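Local coordinates for NAD nucleotidase (Haemophilus influenzae, PDB 3ZTV), which degrades NAD to adenosine and nicotinamide riboside in the periplasm, acting as both a pyrophosphatase and a 5'-nucleotidase, at residues 391-396 / 468-473; 405-410 / 512-517; 433-438 / 538-543; 463-468 / 522-527. One frame throughout, in Å; residues are numbered along the deposited sequence.

Contact 1: residues 391-396 / 468-473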
# COMPACT_ATOMS: atom_id res chain seq x y z
N ILE A 391 -37.34 11.65 -4.22
CA ILE A 391 -36.70 10.34 -4.26
C ILE A 391 -35.23 10.48 -4.64
O ILE A 391 -34.36 9.82 -4.05
CB ILE A 391 -37.44 9.36 -5.20
CG1 ILE A 391 -38.87 9.12 -4.69
CG2 ILE A 391 -36.68 8.05 -5.29
CD1 ILE A 391 -38.93 8.69 -3.26
N ALA A 392 -34.93 11.34 -5.61
CA ALA A 392 -33.53 11.59 -5.97
C ALA A 392 -32.73 12.10 -4.77
O ALA A 392 -31.57 11.71 -4.58
CB ALA A 392 -33.42 12.55 -7.15
N GLU A 393 -33.34 12.95 -3.95
CA GLU A 393 -32.67 13.44 -2.74
C GLU A 393 -32.38 12.32 -1.73
O GLU A 393 -31.35 12.35 -1.06
CB GLU A 393 -33.47 14.57 -2.07
CG GLU A 393 -33.67 15.82 -2.93
CD GLU A 393 -32.45 16.73 -2.99
OE1 GLU A 393 -31.45 16.48 -2.28
OE2 GLU A 393 -32.50 17.72 -3.75
N THR A 394 -33.28 11.34 -1.62
CA THR A 394 -33.04 10.23 -0.71
C THR A 394 -31.84 9.40 -1.18
O THR A 394 -31.07 8.88 -0.37
CB THR A 394 -34.29 9.32 -0.52
OG1 THR A 394 -34.52 8.54 -1.69
CG2 THR A 394 -35.54 10.16 -0.20
N MET A 395 -31.67 9.30 -2.49
CA MET A 395 -30.53 8.60 -3.07
C MET A 395 -29.23 9.39 -2.87
O MET A 395 -28.19 8.82 -2.56
CB MET A 395 -30.79 8.37 -4.56
CG MET A 395 -32.02 7.52 -4.84
SD MET A 395 -32.76 7.75 -6.47
CE MET A 395 -31.52 6.95 -7.47
N TYR A 396 -29.32 10.70 -3.06
CA TYR A 396 -28.16 11.58 -2.93
C TYR A 396 -27.61 11.52 -1.51
O TYR A 396 -26.39 11.59 -1.29
CB TYR A 396 -28.59 13.00 -3.30
CG TYR A 396 -27.52 14.07 -3.19
CD1 TYR A 396 -26.66 14.33 -4.25
CD2 TYR A 396 -27.41 14.85 -2.05
CE1 TYR A 396 -25.69 15.32 -4.16
CE2 TYR A 396 -26.46 15.84 -1.96
CZ TYR A 396 -25.61 16.08 -3.02
OH TYR A 396 -24.67 17.07 -2.90
N TYR A 468 -35.43 13.54 -13.20
CA TYR A 468 -35.30 14.59 -12.19
C TYR A 468 -34.11 14.23 -11.33
O TYR A 468 -33.82 13.04 -11.12
CB TYR A 468 -36.55 14.67 -11.31
CG TYR A 468 -37.82 15.07 -12.04
CD1 TYR A 468 -38.54 14.15 -12.80
CD2 TYR A 468 -38.32 16.36 -11.95
CE1 TYR A 468 -39.70 14.51 -13.46
CE2 TYR A 468 -39.48 16.74 -12.61
CZ TYR A 468 -40.17 15.80 -13.36
OH TYR A 468 -41.34 16.15 -14.02
N GLY A 469 -33.41 15.23 -10.82
CA GLY A 469 -32.18 15.00 -10.08
C GLY A 469 -32.05 15.72 -8.75
O GLY A 469 -32.82 16.63 -8.42
N ALA A 470 -31.05 15.28 -7.99
CA ALA A 470 -30.64 15.93 -6.75
C ALA A 470 -29.16 16.26 -6.90
O ALA A 470 -28.39 15.43 -7.36
CB ALA A 470 -30.87 15.01 -5.57
N GLY A 471 -28.77 17.47 -6.50
CA GLY A 471 -27.40 17.92 -6.72
C GLY A 471 -27.14 18.31 -8.16
O GLY A 471 -26.02 18.71 -8.52
N ILE A 472 -28.17 18.18 -9.00
CA ILE A 472 -28.14 18.61 -10.39
C ILE A 472 -29.49 19.22 -10.72
O ILE A 472 -30.52 18.74 -10.25
CB ILE A 472 -27.83 17.44 -11.37
CG1 ILE A 472 -27.67 17.96 -12.80
CG2 ILE A 472 -28.90 16.36 -11.27
CD1 ILE A 472 -27.05 16.97 -13.78
N ARG A 473 -29.48 20.30 -11.48
CA ARG A 473 -30.72 20.94 -11.92
C ARG A 473 -30.52 21.40 -13.35
O ARG A 473 -29.40 21.69 -13.76
CB ARG A 473 -31.10 22.10 -10.99
CG ARG A 473 -30.15 23.27 -11.01
CD ARG A 473 -30.50 24.27 -9.92
NE ARG A 473 -29.68 25.48 -10.01
CZ ARG A 473 -29.62 26.41 -9.05
NH1 ARG A 473 -30.31 26.26 -7.93
NH2 ARG A 473 -28.85 27.48 -9.22
O HOH W 1 -30.66 19.14 -5.15
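The ring of Tyr-396 and the carboxylate of Glu-393 are the flat groups that reach from the helix to Ala-470 and Gly-471. The tyrosine ring meets the strand obliquely: CD1 stands 3.7 Å from Ala-470 O, and CE1 lies 4.0 Å from Gly-471 CA. With CG anti to the backbone N (chi1 179°), the ring starts out toward the bend after Ala-470, where Gly-471, without a side chain, lets CE1 come close to its CA. Gly-471 also has a positive phi, a second reason for glycine here. The carboxylate of Glu-393 rests against the methyl of Ala-470, with CD 3.5 Å from Ala-470 CB and both oxygens about as near. A bend at chi2 (-79°) folds the chain back over that methyl. Its OE2 takes a salt bridge from Arg-389 and also accepts from a water, which in turn accepts from Gly-471 N.

This is helix-on-sheet packing in the C-terminal domain of the 5'-nucleotidase family: helix 386-396 lies against an edge strand of a mixed five-stranded sheet, and the axes of helix segment 391-396 and strand segment 468-470 approach to 6.7 Å at 35°. Small residues permit that closeness. Ala-392 CB sits 3.9 Å from Ala-470 CB, and the latter is also 3.8 Å from Tyr-396 CB, so a single methyl fills the notch between successive helical turns. Ala-392 CB touches the backbone at Gly-469 as well. Beside this apolar patch, Ala-392 O receives Thr-405 OG1 from the neighbouring strand 404-408, in addition to the helical N-H of Tyr-396.

Contact 2: residues 405-410 / 512-517. With ADN (adenosine), chain D.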
# COMPACT_ATOMS: atom_id res chain seq x y z
N THR A 405 -27.56 12.77 -8.30
CA THR A 405 -28.34 11.58 -8.59
C THR A 405 -29.43 11.90 -9.59
O THR A 405 -29.89 13.04 -9.69
CB THR A 405 -28.99 10.99 -7.33
OG1 THR A 405 -29.80 12.00 -6.72
CG2 THR A 405 -27.93 10.51 -6.35
N ILE A 406 -29.85 10.89 -10.34
CA ILE A 406 -30.91 11.02 -11.34
C ILE A 406 -31.92 9.90 -11.16
O ILE A 406 -31.53 8.73 -11.08
CB ILE A 406 -30.33 10.98 -12.77
CG1 ILE A 406 -29.37 12.15 -12.98
CG2 ILE A 406 -31.45 10.96 -13.80
CD1 ILE A 406 -28.56 12.06 -14.26
N GLN A 407 -33.20 10.26 -11.10
CA GLN A 407 -34.30 9.30 -10.92
C GLN A 407 -35.34 9.52 -12.01
O GLN A 407 -35.64 10.66 -12.37
CB GLN A 407 -34.93 9.47 -9.52
CG GLN A 407 -36.17 8.61 -9.24
CD GLN A 407 -35.86 7.13 -9.04
OE1 GLN A 407 -34.71 6.71 -9.08
NE2 GLN A 407 -36.90 6.34 -8.83
N ASN A 408 -35.89 8.44 -12.54
CA ASN A 408 -36.94 8.53 -13.56
C ASN A 408 -38.33 8.70 -12.92
O ASN A 408 -38.64 8.05 -11.92
CB ASN A 408 -36.93 7.29 -14.47
CG ASN A 408 -37.24 6.01 -13.73
OD1 ASN A 408 -36.58 5.66 -12.75
ND2 ASN A 408 -38.28 5.31 -14.18
N ALA A 409 -39.15 9.56 -13.51
CA ALA A 409 -40.48 9.89 -12.97
C ALA A 409 -41.41 8.69 -12.83
O ALA A 409 -42.29 8.68 -11.97
CB ALA A 409 -41.14 10.98 -13.82
N GLY A 410 -41.22 7.68 -13.67
CA GLY A 410 -42.05 6.49 -13.62
C GLY A 410 -41.78 5.64 -12.39
O GLY A 410 -42.52 4.69 -12.11
N GLY A 512 -25.18 8.84 -9.10
CA GLY A 512 -26.02 7.76 -8.60
C GLY A 512 -27.36 7.72 -9.31
O GLY A 512 -27.94 8.76 -9.63
N THR A 513 -27.86 6.51 -9.55
CA THR A 513 -29.18 6.34 -10.15
C THR A 513 -29.75 5.01 -9.65
O THR A 513 -29.12 4.36 -8.82
CB THR A 513 -29.09 6.41 -11.68
OG1 THR A 513 -30.40 6.50 -12.24
CG2 THR A 513 -28.38 5.19 -12.24
N ASN A 514 -30.94 4.62 -10.10
CA ASN A 514 -31.47 3.34 -9.68
C ASN A 514 -31.00 2.23 -10.62
O ASN A 514 -30.63 2.49 -11.76
CB ASN A 514 -33.00 3.36 -9.53
CG ASN A 514 -33.71 3.52 -10.85
OD1 ASN A 514 -33.61 2.66 -11.72
ND2 ASN A 514 -34.46 4.61 -10.99
N ALA A 515 -31.01 0.99 -10.13
CA ALA A 515 -30.48 -0.14 -10.87
C ALA A 515 -31.22 -0.39 -12.19
O ALA A 515 -30.62 -0.88 -13.15
CB ALA A 515 -30.52 -1.39 -10.00
N TYR A 516 -32.50 -0.06 -12.23
CA TYR A 516 -33.32 -0.24 -13.43
C TYR A 516 -32.81 0.60 -14.60
O TYR A 516 -32.45 0.07 -15.64
CB TYR A 516 -34.78 0.07 -13.09
CG TYR A 516 -35.78 0.10 -14.24
CD1 TYR A 516 -36.34 -1.07 -14.74
CD2 TYR A 516 -36.19 1.31 -14.77
CE1 TYR A 516 -37.27 -1.02 -15.78
CE2 TYR A 516 -37.11 1.37 -15.80
CZ TYR A 516 -37.65 0.20 -16.30
OH TYR A 516 -38.57 0.27 -17.32
N VAL A 517 -32.74 1.92 -14.44
CA VAL A 517 -32.22 2.74 -15.53
C VAL A 517 -30.70 2.63 -15.72
O VAL A 517 -30.18 2.92 -16.80
CB VAL A 517 -32.65 4.22 -15.44
CG1 VAL A 517 -34.17 4.33 -15.47
CG2 VAL A 517 -32.09 4.87 -14.19
O5' ADN D . -45.17 1.22 -16.45
C5' ADN D . -43.84 1.14 -16.97
C4' ADN D . -43.03 2.32 -16.45
O4' ADN D . -42.83 2.19 -15.04
C3' ADN D . -41.65 2.41 -17.07
O3' ADN D . -41.67 3.21 -18.26
C2' ADN D . -40.83 3.05 -15.98
O2' ADN D . -40.89 4.48 -16.05
C1' ADN D . -41.51 2.62 -14.69
N9 ADN D . -40.77 1.48 -14.11
C8 ADN D . -40.98 0.16 -14.32
N7 ADN D . -40.10 -0.59 -13.60
C5 ADN D . -39.29 0.26 -12.92
C6 ADN D . -38.16 0.16 -11.98
N6 ADN D . -37.65 -1.03 -11.59
N1 ADN D . -37.63 1.31 -11.51
C2 ADN D . -38.10 2.51 -11.87
N3 ADN D . -39.13 2.68 -12.72
C4 ADN D . -39.75 1.61 -13.26
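Asn-514 sets its amide across those of Gln-407 and Asn-408, the side chains crossing at about right angles, with planes 77° and 62° apart. The one ND2 serves both carbonyls, and both acceptors lie near the plane of its amide. Gln-407 OE1, at 2.8 Å from Asn-514 ND2, is approached from above its own carbonyl plane, whereas Asn-408 OD1, at 2.9 Å from the same ND2, is met almost along its C=O bond. At the other end of the same amide, Asn-514 OD1 caps the short helix by accepting from Val-517 N. Asparagine suits this place because it can donate and accept at once.

Between the parallel strands 404-408 and 508-514, Ile-406 N bonds to Gly-512 O. Thr-513 OG1, anti to the backbone N (chi1 -169°), then donates to Ile-406 O at 2.8 Å. Gly-512 leaves room for Thr-405 CG2 beside it.

The amide of Asn-408 carries this network to adenosine: its ND2 gives a straight bond to N3 of the base (3.1 Å) and a weak one to O2'. The ring of Tyr-516 lies over the purine, with C5 of adenosine 3.5 Å above the ring centre.

With OD1 of Asn-408 occupied by Asn-514, ND2 should stay turned to the nucleoside, helped by weak bonds to Asp-522 OD2 and Gly-464 O. Asn-514 acts as a second-shell residue that orients a first-shell donor, suiting the site to an unprotonated N3 acceptor.

Contact 3: residues 433-438 / 538-543. With ADN (adenosine), chain D.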
# COMPACT_ATOMS: atom_id res chain seq x y z
N GLY A 433 -38.24 -2.34 -5.89
CA GLY A 433 -37.09 -3.05 -5.35
C GLY A 433 -35.75 -2.69 -5.97
O GLY A 433 -34.85 -3.53 -6.06
N ASN A 434 -35.60 -1.44 -6.41
CA ASN A 434 -34.31 -1.00 -6.95
C ASN A 434 -33.28 -0.80 -5.86
O ASN A 434 -33.62 -0.54 -4.70
CB ASN A 434 -34.46 0.33 -7.69
CG ASN A 434 -35.35 0.24 -8.90
OD1 ASN A 434 -35.35 -0.76 -9.62
ND2 ASN A 434 -36.12 1.29 -9.14
N THR A 435 -32.00 -0.89 -6.24
CA THR A 435 -30.92 -0.47 -5.37
C THR A 435 -30.21 0.71 -6.04
O THR A 435 -30.38 0.95 -7.23
CB THR A 435 -29.90 -1.60 -5.14
OG1 THR A 435 -29.49 -2.13 -6.41
CG2 THR A 435 -30.51 -2.72 -4.29
N LEU A 436 -29.42 1.43 -5.26
CA LEU A 436 -28.63 2.54 -5.78
C LEU A 436 -27.41 2.02 -6.54
O LEU A 436 -26.69 1.14 -6.05
CB LEU A 436 -28.19 3.44 -4.63
CG LEU A 436 -27.33 4.66 -4.97
CD1 LEU A 436 -28.09 5.67 -5.80
CD2 LEU A 436 -26.85 5.30 -3.68
N TYR A 437 -27.18 2.57 -7.74
CA TYR A 437 -26.10 2.16 -8.64
C TYR A 437 -25.30 3.41 -9.01
O TYR A 437 -25.90 4.46 -9.29
CB TYR A 437 -26.72 1.54 -9.90
CG TYR A 437 -25.75 0.69 -10.69
CD1 TYR A 437 -24.79 1.26 -11.51
CD2 TYR A 437 -25.77 -0.70 -10.59
CE1 TYR A 437 -23.88 0.48 -12.22
CE2 TYR A 437 -24.88 -1.48 -11.28
CZ TYR A 437 -23.94 -0.89 -12.10
OH TYR A 437 -23.03 -1.66 -12.80
N THR A 438 -23.97 3.34 -9.02
CA THR A 438 -23.18 4.52 -9.39
C THR A 438 -22.28 4.30 -10.60
O THR A 438 -21.83 3.18 -10.86
CB THR A 438 -22.31 5.07 -8.23
OG1 THR A 438 -21.26 4.14 -7.90
CG2 THR A 438 -23.15 5.35 -6.99
N GLY A 538 -18.71 1.19 -12.79
CA GLY A 538 -20.07 0.90 -12.37
C GLY A 538 -20.12 -0.01 -11.16
O GLY A 538 -19.39 -1.01 -11.09
N VAL A 539 -20.97 0.33 -10.20
CA VAL A 539 -21.16 -0.52 -9.03
C VAL A 539 -22.59 -0.48 -8.48
O VAL A 539 -23.20 0.58 -8.32
CB VAL A 539 -20.14 -0.18 -7.92
CG1 VAL A 539 -20.25 1.28 -7.53
CG2 VAL A 539 -20.32 -1.09 -6.71
N ASP A 540 -23.11 -1.67 -8.21
CA ASP A 540 -24.37 -1.83 -7.49
C ASP A 540 -24.04 -1.76 -6.01
O ASP A 540 -23.33 -2.62 -5.49
CB ASP A 540 -25.02 -3.18 -7.84
CG ASP A 540 -26.44 -3.31 -7.32
OD1 ASP A 540 -26.81 -2.60 -6.37
OD2 ASP A 540 -27.20 -4.14 -7.88
N THR A 541 -24.52 -0.73 -5.33
CA THR A 541 -24.23 -0.56 -3.91
C THR A 541 -25.00 -1.53 -2.99
O THR A 541 -24.67 -1.66 -1.81
CB THR A 541 -24.59 0.85 -3.41
OG1 THR A 541 -26.01 1.03 -3.45
CG2 THR A 541 -23.89 1.91 -4.25
N TYR A 542 -26.06 -2.14 -3.52
CA TYR A 542 -26.96 -3.00 -2.74
C TYR A 542 -27.70 -2.25 -1.62
O TYR A 542 -28.21 -2.85 -0.68
CB TYR A 542 -26.24 -4.26 -2.22
CG TYR A 542 -25.67 -5.07 -3.36
CD1 TYR A 542 -26.49 -5.59 -4.35
CD2 TYR A 542 -24.30 -5.28 -3.47
CE1 TYR A 542 -25.97 -6.31 -5.41
CE2 TYR A 542 -23.78 -6.01 -4.52
CZ TYR A 542 -24.61 -6.51 -5.49
OH TYR A 542 -24.09 -7.24 -6.54
N LEU A 543 -27.80 -0.93 -1.77
CA LEU A 543 -28.60 -0.09 -0.88
C LEU A 543 -30.02 0.06 -1.44
O LEU A 543 -30.21 0.73 -2.45
CB LEU A 543 -27.95 1.29 -0.75
CG LEU A 543 -26.55 1.29 -0.13
CD1 LEU A 543 -25.83 2.62 -0.36
CD2 LEU A 543 -26.64 0.97 1.36
O5' ADN D . -45.17 1.22 -16.45
C5' ADN D . -43.84 1.14 -16.97
C4' ADN D . -43.03 2.32 -16.45
O4' ADN D . -42.83 2.19 -15.04
C3' ADN D . -41.65 2.41 -17.07
O3' ADN D . -41.67 3.21 -18.26
C2' ADN D . -40.83 3.05 -15.98
O2' ADN D . -40.89 4.48 -16.05
C1' ADN D . -41.51 2.62 -14.69
N9 ADN D . -40.77 1.48 -14.11
C8 ADN D . -40.98 0.16 -14.32
N7 ADN D . -40.10 -0.59 -13.60
C5 ADN D . -39.29 0.26 -12.92
C6 ADN D . -38.16 0.16 -11.98
N6 ADN D . -37.65 -1.03 -11.59
N1 ADN D . -37.63 1.31 -11.51
C2 ADN D . -38.10 2.51 -11.87
N3 ADN D . -39.13 2.68 -12.72
C4 ADN D . -39.75 1.61 -13.26
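Thr-435 and Asp-540 meet at the polar, tightly bonded end of this strand pair. Their side chains cross at about a right angle, and Thr-435 OG1 donates to Asp-540 OD1 at 2.7 Å on its syn side. From the opposite face of the carboxylate, Tyr-542 N reaches the same oxygen, closing an Asx turn. Next to it Leu-436 O is gripped twice by Thr-541, through its backbone N and through its hydroxyl. Thr-541 OG1 stands 2.7 Å from Leu-436 O. That hydroxyl, set between the backbone N and the carbonyl carbon (chi1 67°), also accepts from Leu-543 N in an ST turn. The two turns carry the backbone through Tyr-542, at positive phi, before Leu-543 O rejoins Leu-436 N.

Strands 435-442 and 539-544 run antiparallel, and 539-544 is an edge strand of the mixed five-stranded sheet in the C-terminal half. Tyr-437 and Asp-540 form a non-hydrogen-bonded pair, Thr-438 and Val-539 a hydrogen-bonded one. On the face shared by the latter, Thr-438 OG1 and Val-539 CG1 lie side by side, 3.1 Å apart.

Beyond this doubly bonded pair the contact ends at exposed Gly-538, which the Tyr-437 ring covers by van der Waals contact. The ring lays a face over the opposite backbone, with Val-539 O 3.4 Å above its centre, while Tyr-437 OH comes no nearer than 3.7 Å to Gly-538 C. Glycine keeps the space beside that hydroxyl clear.

At the other end of 433-438, Asn-434 reads the adenine edge: OD1 accepts from adenosine N6 at 3.0 Å, and ND2 donates to N1 at 2.8 Å. Both bonds are nearly straight, using the two complementary ends of one amide.

Contact 4: residues 463-468 / 522-527. With ADN (adenosine), chain D.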
# COMPACT_ATOMS: atom_id res chain seq x y z
N THR A 463 -43.56 8.01 -20.81
CA THR A 463 -43.33 9.29 -20.13
C THR A 463 -42.63 9.08 -18.80
O THR A 463 -42.07 10.02 -18.23
CB THR A 463 -44.65 10.04 -19.88
OG1 THR A 463 -45.57 9.17 -19.19
CG2 THR A 463 -45.27 10.49 -21.19
N GLY A 464 -42.64 7.85 -18.30
CA GLY A 464 -41.99 7.53 -17.04
C GLY A 464 -40.48 7.69 -17.06
O GLY A 464 -39.84 7.66 -16.00
N ALA A 465 -39.91 7.86 -18.24
CA ALA A 465 -38.46 8.06 -18.37
C ALA A 465 -38.01 9.46 -17.96
O ALA A 465 -36.81 9.69 -17.76
CB ALA A 465 -38.01 7.76 -19.79
N PHE A 466 -38.93 10.41 -17.85
CA PHE A 466 -38.53 11.80 -17.66
C PHE A 466 -37.68 11.95 -16.39
O PHE A 466 -38.10 11.53 -15.31
CB PHE A 466 -39.74 12.73 -17.62
CG PHE A 466 -39.39 14.16 -17.90
CD1 PHE A 466 -38.95 14.98 -16.87
CD2 PHE A 466 -39.45 14.66 -19.19
CE1 PHE A 466 -38.60 16.30 -17.12
CE2 PHE A 466 -39.10 15.98 -19.45
CZ PHE A 466 -38.67 16.79 -18.41
N PRO A 467 -36.49 12.57 -16.52
CA PRO A 467 -35.51 12.59 -15.42
C PRO A 467 -35.60 13.79 -14.49
O PRO A 467 -35.81 14.92 -14.94
CB PRO A 467 -34.18 12.62 -16.17
CG PRO A 467 -34.48 13.47 -17.37
CD PRO A 467 -35.91 13.12 -17.76
N TYR A 468 -35.43 13.54 -13.20
CA TYR A 468 -35.30 14.59 -12.19
C TYR A 468 -34.11 14.23 -11.33
O TYR A 468 -33.82 13.04 -11.12
CB TYR A 468 -36.55 14.67 -11.31
CG TYR A 468 -37.82 15.07 -12.04
CD1 TYR A 468 -38.54 14.15 -12.80
CD2 TYR A 468 -38.32 16.36 -11.95
CE1 TYR A 468 -39.70 14.51 -13.46
CE2 TYR A 468 -39.48 16.74 -12.61
CZ TYR A 468 -40.17 15.80 -13.36
OH TYR A 468 -41.34 16.15 -14.02
N ASP A 522 -35.84 2.20 -19.95
CA ASP A 522 -36.52 3.49 -20.12
C ASP A 522 -35.76 4.44 -21.03
O ASP A 522 -35.83 5.66 -20.88
CB ASP A 522 -36.80 4.14 -18.76
CG ASP A 522 -38.28 4.21 -18.42
OD1 ASP A 522 -39.09 3.56 -19.13
OD2 ASP A 522 -38.65 4.90 -17.45
N GLY A 523 -35.01 3.89 -21.98
CA GLY A 523 -34.31 4.69 -22.96
C GLY A 523 -33.08 5.44 -22.47
O GLY A 523 -32.58 6.33 -23.16
N TYR A 524 -32.58 5.08 -21.29
CA TYR A 524 -31.37 5.69 -20.75
C TYR A 524 -30.14 5.11 -21.46
O TYR A 524 -29.30 4.44 -20.84
CB TYR A 524 -31.31 5.50 -19.23
CG TYR A 524 -32.20 6.46 -18.45
CD1 TYR A 524 -33.59 6.43 -18.60
CD2 TYR A 524 -31.66 7.38 -17.57
CE1 TYR A 524 -34.40 7.30 -17.89
CE2 TYR A 524 -32.46 8.25 -16.85
CZ TYR A 524 -33.83 8.21 -17.02
OH TYR A 524 -34.61 9.08 -16.31
N LYS A 525 -30.04 5.38 -22.75
CA LYS A 525 -29.01 4.78 -23.61
C LYS A 525 -27.60 4.92 -23.06
O LYS A 525 -26.83 3.95 -23.05
CB LYS A 525 -29.08 5.36 -25.03
CG LYS A 525 -30.36 4.99 -25.78
CD LYS A 525 -30.36 5.55 -27.20
CE LYS A 525 -31.66 5.21 -27.92
NZ LYS A 525 -31.79 5.95 -29.20
N THR A 526 -27.26 6.11 -22.59
CA THR A 526 -25.91 6.37 -22.09
C THR A 526 -25.54 5.44 -20.93
O THR A 526 -24.43 4.91 -20.91
CB THR A 526 -25.71 7.86 -21.71
OG1 THR A 526 -25.70 8.66 -22.91
CG2 THR A 526 -24.40 8.05 -20.98
N PHE A 527 -26.45 5.24 -19.98
CA PHE A 527 -26.18 4.31 -18.88
C PHE A 527 -25.99 2.89 -19.41
O PHE A 527 -25.15 2.14 -18.92
CB PHE A 527 -27.32 4.31 -17.85
CG PHE A 527 -27.34 5.52 -16.94
CD1 PHE A 527 -26.20 6.27 -16.69
CD2 PHE A 527 -28.52 5.89 -16.30
CE1 PHE A 527 -26.24 7.38 -15.84
CE2 PHE A 527 -28.57 6.98 -15.46
CZ PHE A 527 -27.43 7.73 -15.23
O5' ADN D . -45.17 1.22 -16.45
C5' ADN D . -43.84 1.14 -16.97
C4' ADN D . -43.03 2.32 -16.45
O4' ADN D . -42.83 2.19 -15.04
C3' ADN D . -41.65 2.41 -17.07
O3' ADN D . -41.67 3.21 -18.26
C2' ADN D . -40.83 3.05 -15.98
O2' ADN D . -40.89 4.48 -16.05
C1' ADN D . -41.51 2.62 -14.69
N9 ADN D . -40.77 1.48 -14.11
C8 ADN D . -40.98 0.16 -14.32
N7 ADN D . -40.10 -0.59 -13.60
C5 ADN D . -39.29 0.26 -12.92
C6 ADN D . -38.16 0.16 -11.98
N6 ADN D . -37.65 -1.03 -11.59
N1 ADN D . -37.63 1.31 -11.51
C2 ADN D . -38.10 2.51 -11.87
N3 ADN D . -39.13 2.68 -12.72
C4 ADN D . -39.75 1.61 -13.26
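Tyr-524 OH donates to Ala-465 O at 2.7 Å, the one hydrogen bond directly joining these two segments. The phenol carries its hydroxyl to that carbonyl with Ala-465 O at the ring edge, near the ring plane; the donor is tilted 29° from the carbonyl plane. CG of Tyr-524 lies anti to the carbonyl carbon (chi1 -78°), which starts the ring back toward 463-468. Tyrosine suits the position by joining a long apolar ring to a donor at its tip: CE1 packs 4.1 Å from Ala-465 CB, and the hydroxyl also touches Pro-467 CB at 3.6 Å.

Ala-465 fits closely under Asp-522, its CB only 3.2 Å from Asp-522 O. The carboxylate above it faces the ribose and takes one hydroxyl on each oxygen. Adenosine O3' donates to Asp-522 OD1 and O2' to Asp-522 OD2, both at 2.7 Å. A carboxylate is apt here because its two acceptors match the spacing of a vicinal diol. OD2 also receives a weak bond from Asn-408 ND2, which would help hold the group in place.

Beside the carboxylate, Gly-464 brings its O to 3.3 Å from adenosine O2'; its bare backbone makes room for the ribose. A 3-10 turn before strand 467-470 and the loop leading to helix 525-530 thus help form the ribose end of the nucleoside pocket, with a bidentate aspartate typical of ribose recognition.

All four contacts draw on one mixed five-stranded sheet, ordered 467-470, 404-408, 508-514, 435-442, 539-544. Contact 1 packs helix 386-396 on the first edge strand, contact 2 joins two inner strands, and contact 3 pairs the last two. Contact 4 shares Tyr-468 with contact 1 and lies at the beginning of the first strand. Contacts 2 and 4 have centres 8 Å apart, contacts 3 and 4 about 17 Å. Along the chain the segments of every pair alternate, except that contact 4 is nested inside contact 3. Residues distant in sequence thereby surround one adenosine: contacts 2 and 3 hold the base, contact 4, with a weak bond from contact 2, the ribose hydroxyls.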